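Local coordinates for protein acyl-CoA thioesterase II (Mycobacterium avium subsp. paratuberculosis, PDB 4R9Z) that probably hydrolyses fatty acyl-CoA thioesters to free fatty acids and coenzyme A, as a double hot-dog thioesterase of the TesB type, at residues 124-129 with 235-240; 225-230 with 261-266; 44-49 with 76-81. All coordinates share one frame; numbering follows the deposited sequence.

Contact 1 of 3, residues 124-129 with 235-240; sequences PIMPEA and WLFYDR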
# COMPACT_ATOMS: atom_id res chain seq x y z
N PRO B 124 6.21 1.31 16.76
CA PRO B 124 6.06 2.63 17.37
C PRO B 124 5.39 2.50 18.72
O PRO B 124 4.51 1.65 18.89
CB PRO B 124 5.17 3.39 16.38
CG PRO B 124 4.52 2.34 15.54
CD PRO B 124 5.48 1.19 15.49
N ILE B 125 5.77 3.35 19.67
CA ILE B 125 5.18 3.31 21.00
C ILE B 125 3.80 3.91 20.93
O ILE B 125 3.60 4.97 20.34
CB ILE B 125 6.04 4.07 22.04
CG1 ILE B 125 7.49 3.60 21.98
CG2 ILE B 125 5.46 3.90 23.44
CD1 ILE B 125 7.67 2.11 22.13
N MET B 126 2.84 3.25 21.56
CA MET B 126 1.48 3.73 21.58
C MET B 126 1.39 5.03 22.37
O MET B 126 1.89 5.11 23.49
CB MET B 126 0.56 2.69 22.18
CG MET B 126 -0.88 3.08 22.17
SD MET B 126 -1.78 1.90 23.16
CE MET B 126 -3.24 2.85 23.53
N PRO B 127 0.78 6.06 21.78
CA PRO B 127 0.66 7.36 22.44
C PRO B 127 -0.16 7.27 23.73
O PRO B 127 -1.18 6.57 23.75
CB PRO B 127 -0.07 8.22 21.40
CG PRO B 127 0.22 7.56 20.10
CD PRO B 127 0.30 6.10 20.39
N GLU B 128 0.27 7.96 24.78
CA GLU B 128 -0.52 8.04 25.99
C GLU B 128 -1.82 8.78 25.74
O GLU B 128 -1.84 9.83 25.09
CB GLU B 128 0.25 8.71 27.12
CG GLU B 128 1.54 8.02 27.48
CD GLU B 128 2.30 8.77 28.55
OE1 GLU B 128 1.72 9.70 29.14
OE2 GLU B 128 3.47 8.41 28.81
N ALA B 129 -2.91 8.24 26.25
CA ALA B 129 -4.22 8.85 26.07
C ALA B 129 -5.13 8.53 27.25
O ALA B 129 -4.92 7.53 27.94
CB ALA B 129 -4.84 8.37 24.77
N TRP B 235 -10.92 -2.46 24.20
CA TRP B 235 -10.81 -1.31 23.31
C TRP B 235 -9.52 -1.33 22.49
O TRP B 235 -8.51 -1.89 22.91
CB TRP B 235 -10.91 -0.00 24.10
CG TRP B 235 -12.25 0.23 24.71
CD1 TRP B 235 -12.69 -0.22 25.92
CD2 TRP B 235 -13.34 0.96 24.13
NE1 TRP B 235 -13.98 0.19 26.14
CE2 TRP B 235 -14.40 0.92 25.06
CE3 TRP B 235 -13.52 1.65 22.93
CZ2 TRP B 235 -15.63 1.53 24.82
CZ3 TRP B 235 -14.74 2.26 22.69
CH2 TRP B 235 -15.78 2.20 23.63
N LEU B 236 -9.57 -0.68 21.33
CA LEU B 236 -8.40 -0.56 20.46
C LEU B 236 -8.12 0.90 20.14
O LEU B 236 -9.04 1.68 19.89
CB LEU B 236 -8.61 -1.33 19.16
CG LEU B 236 -8.68 -2.85 19.18
CD1 LEU B 236 -8.54 -3.39 17.77
CD2 LEU B 236 -7.60 -3.42 20.08
N PHE B 237 -6.84 1.26 20.14
CA PHE B 237 -6.41 2.62 19.80
C PHE B 237 -6.14 2.73 18.30
O PHE B 237 -5.28 2.03 17.77
CB PHE B 237 -5.15 2.98 20.59
CG PHE B 237 -4.77 4.43 20.50
CD1 PHE B 237 -3.95 4.89 19.48
CD2 PHE B 237 -5.19 5.34 21.46
CE1 PHE B 237 -3.59 6.23 19.40
CE2 PHE B 237 -4.83 6.67 21.39
CZ PHE B 237 -4.03 7.12 20.36
N TYR B 238 -6.86 3.62 17.63
CA TYR B 238 -6.64 3.84 16.21
C TYR B 238 -6.18 5.26 15.94
O TYR B 238 -7.00 6.18 15.82
CB TYR B 238 -7.90 3.54 15.41
CG TYR B 238 -7.67 3.40 13.92
CD1 TYR B 238 -6.44 3.01 13.42
CD2 TYR B 238 -8.70 3.64 13.01
CE1 TYR B 238 -6.23 2.88 12.06
CE2 TYR B 238 -8.50 3.51 11.64
CZ TYR B 238 -7.26 3.13 11.18
OH TYR B 238 -7.05 2.99 9.82
N ASP B 239 -4.87 5.43 15.83
CA ASP B 239 -4.28 6.72 15.51
C ASP B 239 -4.53 7.03 14.04
O ASP B 239 -4.22 6.22 13.17
CB ASP B 239 -2.79 6.70 15.82
CG ASP B 239 -2.24 8.07 16.14
OD1 ASP B 239 -3.04 9.03 16.21
OD2 ASP B 239 -1.01 8.19 16.35
N ARG B 240 -5.08 8.21 13.76
CA ARG B 240 -5.46 8.59 12.40
C ARG B 240 -4.93 9.98 12.06
O ARG B 240 -4.94 10.88 12.89
CB ARG B 240 -6.98 8.59 12.23
CG ARG B 240 -7.68 7.32 12.66
CD ARG B 240 -9.20 7.45 12.52
NE ARG B 240 -9.76 8.47 13.41
CZ ARG B 240 -11.03 8.84 13.42
NH1 ARG B 240 -11.91 8.28 12.60
NH2 ARG B 240 -11.44 9.78 14.27
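Phe237 puts its ring against three residues of the extended linker 124-129: Met126, Pro127 and Ala129. Its CG lies anti to the backbone N (chi1 -170°), which carries the ring out from strand 236-246 toward the linker. Met126 starts off to one side, but its side chain runs out fully extended and the terminal methyl does the touching: CE sits 3.5 Å from Phe237 CB and also covers CG and CD2. The sulfur follows behind in a Met-aromatic contact, SD 5.4 Å from the ring centroid and 36° off its normal. Further round the ring, Pro127 CD meets Phe237 CE1 at 4.0 Å, while Ala129 CB packs at 3.8 Å against Phe237 CE2, across the ring from CE1. Pro127 CG also lies 4.0 Å from Asp239 OD2, a carboxylate whose other oxygen, OD1, is held in a salt bridge by Arg173. Trp177 of the adjacent strand 176-180 meets Phe237 edge-to-face and touches Met126 as well. This joins the connection between the two hot-dog halves to the second half. No hydrogen bond links 124-129 to 235-240, so their attachment rests on apolar and sulfur-aromatic packing around one buried phenyl ring.

Contact 2 of 3, residues 225-230 with 261-266; sequences WFHGRA and GELVCT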
# COMPACT_ATOMS: atom_id res chain seq x y z
N TRP B 225 -0.95 -3.28 6.68
CA TRP B 225 0.11 -4.20 7.04
C TRP B 225 -0.10 -4.68 8.48
O TRP B 225 -0.13 -3.88 9.41
CB TRP B 225 1.49 -3.54 6.90
CG TRP B 225 1.77 -3.07 5.50
CD1 TRP B 225 2.46 -3.74 4.54
CD2 TRP B 225 1.36 -1.83 4.92
NE1 TRP B 225 2.51 -2.99 3.38
CE2 TRP B 225 1.84 -1.82 3.59
CE3 TRP B 225 0.64 -0.73 5.38
CZ2 TRP B 225 1.62 -0.75 2.73
CZ3 TRP B 225 0.42 0.33 4.53
CH2 TRP B 225 0.91 0.31 3.21
N PHE B 226 -0.26 -5.97 8.66
CA PHE B 226 -0.56 -6.53 9.94
C PHE B 226 0.68 -6.80 10.74
O PHE B 226 1.67 -7.20 10.21
CB PHE B 226 -1.37 -7.79 9.80
CG PHE B 226 -2.71 -7.57 9.20
CD1 PHE B 226 -3.77 -7.15 9.95
CD2 PHE B 226 -2.91 -7.80 7.87
CE1 PHE B 226 -4.98 -6.97 9.39
CE2 PHE B 226 -4.13 -7.61 7.30
CZ PHE B 226 -5.17 -7.20 8.07
N HIS B 227 0.60 -6.57 12.03
CA HIS B 227 1.74 -6.71 12.89
C HIS B 227 1.51 -7.79 13.91
O HIS B 227 2.17 -8.80 13.93
CB HIS B 227 2.00 -5.39 13.56
CG HIS B 227 3.25 -5.35 14.36
ND1 HIS B 227 3.27 -5.59 15.70
CD2 HIS B 227 4.51 -5.06 14.01
CE1 HIS B 227 4.51 -5.47 16.14
NE2 HIS B 227 5.28 -5.16 15.13
N GLY B 228 0.55 -7.57 14.77
CA GLY B 228 0.29 -8.45 15.86
C GLY B 228 -1.16 -8.77 15.77
O GLY B 228 -1.86 -8.17 15.02
N ARG B 229 -1.59 -9.75 16.52
CA ARG B 229 -2.98 -10.18 16.46
C ARG B 229 -3.88 -9.32 17.33
O ARG B 229 -3.58 -9.05 18.50
CB ARG B 229 -3.08 -11.65 16.86
CG ARG B 229 -4.02 -12.44 15.97
CD ARG B 229 -3.98 -13.91 16.31
NE ARG B 229 -2.76 -14.52 15.77
CZ ARG B 229 -2.52 -15.83 15.78
NH1 ARG B 229 -3.41 -16.67 16.30
NH2 ARG B 229 -1.39 -16.29 15.27
N ALA B 230 -5.00 -8.88 16.76
CA ALA B 230 -5.90 -7.95 17.43
C ALA B 230 -6.70 -8.60 18.54
O ALA B 230 -7.18 -9.73 18.40
CB ALA B 230 -6.84 -7.31 16.42
N GLY B 261 -1.10 -1.98 24.19
CA GLY B 261 -0.10 -1.17 23.52
C GLY B 261 0.69 -1.89 22.44
O GLY B 261 1.63 -1.32 21.88
N GLU B 262 0.33 -3.14 22.16
CA GLU B 262 0.94 -3.85 21.05
C GLU B 262 0.35 -3.34 19.73
O GLU B 262 -0.86 -3.14 19.61
CB GLU B 262 0.73 -5.37 21.17
CG GLU B 262 1.66 -6.18 20.26
CD GLU B 262 1.29 -7.65 20.18
OE1 GLU B 262 0.16 -8.00 20.60
OE2 GLU B 262 2.12 -8.45 19.70
N LEU B 263 1.23 -3.13 18.75
CA LEU B 263 0.81 -2.68 17.43
C LEU B 263 0.02 -3.78 16.71
O LEU B 263 0.44 -4.94 16.68
CB LEU B 263 2.02 -2.26 16.60
CG LEU B 263 1.75 -1.80 15.16
CD1 LEU B 263 0.99 -0.48 15.14
CD2 LEU B 263 3.07 -1.67 14.41
N VAL B 264 -1.12 -3.42 16.14
CA VAL B 264 -1.95 -4.39 15.44
C VAL B 264 -1.76 -4.29 13.93
O VAL B 264 -1.51 -5.28 13.26
CB VAL B 264 -3.44 -4.19 15.79
CG1 VAL B 264 -4.33 -4.98 14.84
CG2 VAL B 264 -3.70 -4.60 17.23
N CYS B 265 -1.87 -3.07 13.40
CA CYS B 265 -1.68 -2.87 11.98
C CYS B 265 -1.23 -1.45 11.65
O CYS B 265 -1.49 -0.52 12.40
CB CYS B 265 -2.97 -3.19 11.22
SG CYS B 265 -4.31 -2.04 11.53
N THR B 266 -0.55 -1.31 10.51
CA THR B 266 -0.22 -0.01 9.94
C THR B 266 -1.08 0.16 8.70
O THR B 266 -1.30 -0.81 7.97
CB THR B 266 1.28 0.10 9.58
OG1 THR B 266 2.08 -0.25 10.71
CG2 THR B 266 1.62 1.52 9.15
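With CG anti to the backbone N in both His227 (chi1 -173°) and Leu263 (chi1 178°), the imidazole and the leucine side chain cross at about a right angle. Leu263 CD2 lies over one face of the ring, 3.9 Å from its centroid, in a CH-pi contact. The same histidine turns ND1 back to Leu263 O, a bent bond of 3.1 Å whose donor stands above the carbonyl plane. Next door, Trp225 and Thr266 form an antiparallel hydrogen-bonded pair: Trp225 N reaches Thr266 O at 2.8 Å and 175°, nearly along the C=O axis, and Thr266 N returns a bond to Trp225 O. Phe226 and Cys265 follow as the non-hydrogen-bonded pair. Beyond them Val264 O receives His227 N at 2.8 Å and, weakly, Gly228 N. On its other flank strand 263-272 carries a classic beta bulge against strand 249-258, where Val264 and Cys265 both face Met256. Ala230 CB then meets Val264 CG1 at 3.8 Å, beneath helix 188-201. Across the dimer, His227 NE2 is weakly bonded to Ser245 O of the second subunit. As ND1 donates to Leu263 O and NE2 faces another carbonyl oxygen, this histidine sits between two acceptors, which could favour its protonated form; Glu262 OE2, 5.0 Å from ND1, may add to that bias.

Contact 3 of 3, residues 44-49 with 76-81; sequences AQALLA and VDFEVV
Gln45 opens the contact from the helix side, its CG anti to the carbonyl carbon (chi1 -78°) and the chain extended beyond. CB lies 3.5 Å from Phe78 CZ, and the amide reaches past the tip of the ring, with OE1 at the ring edge 3.4 Å from CZ. Amide and ring planes stand 89° apart, so the oxygen meets the hydrogen-bearing rim of the phenyl group. The amide is pinned by other partners: OE1 accepts from Gln29 NE2, and NE2 donates to Thr14 O and Gln28 O. This buried polar group is thus well satisfied, and its rotation is fixed by bonds at both ends. Ala46 comes next, with its backbone N 3.5 Å from Phe78 CE2, and its methyl meets the same ring carbon, CB to Phe78 CE2 at 3.7 Å. The axis of segment 44-49 runs at 41° to that of 76-81 and comes within 8.9 Å of it. The segment belongs to helix 39-52, the central helix of the N-terminal hot-dog domain, the "sausage" lying in the antiparallel sheet that forms the "bun". Leu47 points away from the strand, and it and Leu48 pack on helix 188-201, the corresponding helix of the second hot-dog half. Ala49, one turn beyond Gln45 and joined to its carbonyl by Ala49 N, turns its methyl back to the strand. That CB touches both Phe78 CB, at 4.2 Å, and Val80 CG2, at 3.9 Å. Val76 CG1 lies over one face of the Phe78 ring from within the strand, and Val94 and Ala96 of strand 89-98 also pack against that ring.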
# COMPACT_ATOMS: atom_id res chain seq x y z
N ALA B 44 -13.07 -6.07 3.19
CA ALA B 44 -13.06 -7.06 4.26
C ALA B 44 -13.54 -8.41 3.75
O ALA B 44 -12.99 -9.45 4.10
CB ALA B 44 -13.91 -6.60 5.43
N GLN B 45 -14.58 -8.38 2.93
CA GLN B 45 -15.11 -9.58 2.31
C GLN B 45 -14.08 -10.20 1.37
O GLN B 45 -13.87 -11.41 1.37
CB GLN B 45 -16.41 -9.28 1.55
CG GLN B 45 -17.63 -9.14 2.45
CD GLN B 45 -18.91 -8.91 1.66
OE1 GLN B 45 -18.90 -8.29 0.59
NE2 GLN B 45 -20.02 -9.40 2.20
N ALA B 46 -13.44 -9.35 0.57
CA ALA B 46 -12.44 -9.81 -0.38
C ALA B 46 -11.24 -10.43 0.33
O ALA B 46 -10.63 -11.37 -0.17
CB ALA B 46 -11.99 -8.66 -1.26
N LEU B 47 -10.92 -9.91 1.51
CA LEU B 47 -9.82 -10.43 2.30
C LEU B 47 -10.16 -11.80 2.84
O LEU B 47 -9.31 -12.68 2.91
CB LEU B 47 -9.47 -9.49 3.45
CG LEU B 47 -8.32 -10.00 4.33
CD1 LEU B 47 -7.03 -10.12 3.53
CD2 LEU B 47 -8.13 -9.13 5.57
N LEU B 48 -11.42 -11.98 3.23
CA LEU B 48 -11.88 -13.28 3.70
C LEU B 48 -11.87 -14.28 2.55
O LEU B 48 -11.54 -15.45 2.74
CB LEU B 48 -13.27 -13.18 4.32
CG LEU B 48 -13.27 -12.54 5.70
CD1 LEU B 48 -14.68 -12.17 6.15
CD2 LEU B 48 -12.61 -13.47 6.70
N ALA B 49 -12.23 -13.80 1.37
CA ALA B 49 -12.22 -14.64 0.19
C ALA B 49 -10.83 -15.22 -0.02
O ALA B 49 -10.66 -16.43 -0.06
CB ALA B 49 -12.65 -13.85 -1.02
N VAL B 76 -22.32 -9.43 -4.28
CA VAL B 76 -21.06 -9.24 -4.99
C VAL B 76 -20.32 -10.56 -5.23
O VAL B 76 -20.15 -11.36 -4.31
CB VAL B 76 -20.13 -8.27 -4.22
CG1 VAL B 76 -18.75 -8.20 -4.85
CG2 VAL B 76 -20.78 -6.89 -4.11
N ASP B 77 -19.84 -10.77 -6.46
CA ASP B 77 -19.08 -11.96 -6.80
C ASP B 77 -17.58 -11.74 -6.61
O ASP B 77 -17.01 -10.84 -7.24
CB ASP B 77 -19.34 -12.40 -8.24
CG ASP B 77 -20.81 -12.61 -8.54
OD1 ASP B 77 -21.51 -13.21 -7.70
OD2 ASP B 77 -21.25 -12.19 -9.63
N PHE B 78 -16.95 -12.56 -5.78
CA PHE B 78 -15.51 -12.48 -5.58
C PHE B 78 -14.78 -13.62 -6.26
O PHE B 78 -14.98 -14.79 -5.93
CB PHE B 78 -15.17 -12.49 -4.09
CG PHE B 78 -15.73 -11.33 -3.32
CD1 PHE B 78 -17.04 -11.36 -2.85
CD2 PHE B 78 -14.95 -10.22 -3.05
CE1 PHE B 78 -17.55 -10.29 -2.14
CE2 PHE B 78 -15.46 -9.15 -2.34
CZ PHE B 78 -16.76 -9.19 -1.89
N GLU B 79 -13.92 -13.29 -7.22
CA GLU B 79 -13.04 -14.28 -7.83
C GLU B 79 -11.65 -14.18 -7.21
O GLU B 79 -11.07 -13.10 -7.13
CB GLU B 79 -12.94 -14.09 -9.34
CG GLU B 79 -11.99 -15.08 -10.01
CD GLU B 79 -11.70 -14.76 -11.47
OE1 GLU B 79 -11.99 -13.63 -11.92
OE2 GLU B 79 -11.16 -15.65 -12.17
N VAL B 80 -11.12 -15.32 -6.76
CA VAL B 80 -9.78 -15.40 -6.20
C VAL B 80 -8.81 -16.05 -7.19
O VAL B 80 -9.17 -17.00 -7.89
CB VAL B 80 -9.75 -16.18 -4.88
CG1 VAL B 80 -8.36 -16.17 -4.27
CG2 VAL B 80 -10.77 -15.61 -3.91
N VAL B 81 -7.59 -15.52 -7.25
CA VAL B 81 -6.55 -16.06 -8.12
C VAL B 81 -5.27 -16.35 -7.32
O VAL B 81 -4.85 -15.54 -6.50
CB VAL B 81 -6.25 -15.11 -9.29
CG1 VAL B 81 -5.03 -15.58 -10.07
CG2 VAL B 81 -7.46 -15.00 -10.20

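From the N terminus, contact 3 comes first: it closes the short excursion from helix 39-52 through strand 58-66 to strand 76-85, all within the N-terminal hot-dog. Contacts 1 and 2 come later and cross, since their segments alternate along the chain. The linker 124-129 waits for strand 236-246, closing a long loop that takes in helix 188-201, while 225-230 and 261-266 join strands 218-226 and 263-272 around the hairpin between them. Contacts 1 and 2 also touch, Met126 SD lying 3.5 Å from Gly261 CA. Contact 3 lies far from contact 1, centres about 30 Å apart on opposite sides of the chain's centre, but nears contact 2, nearest atoms about 4 Å apart without touching.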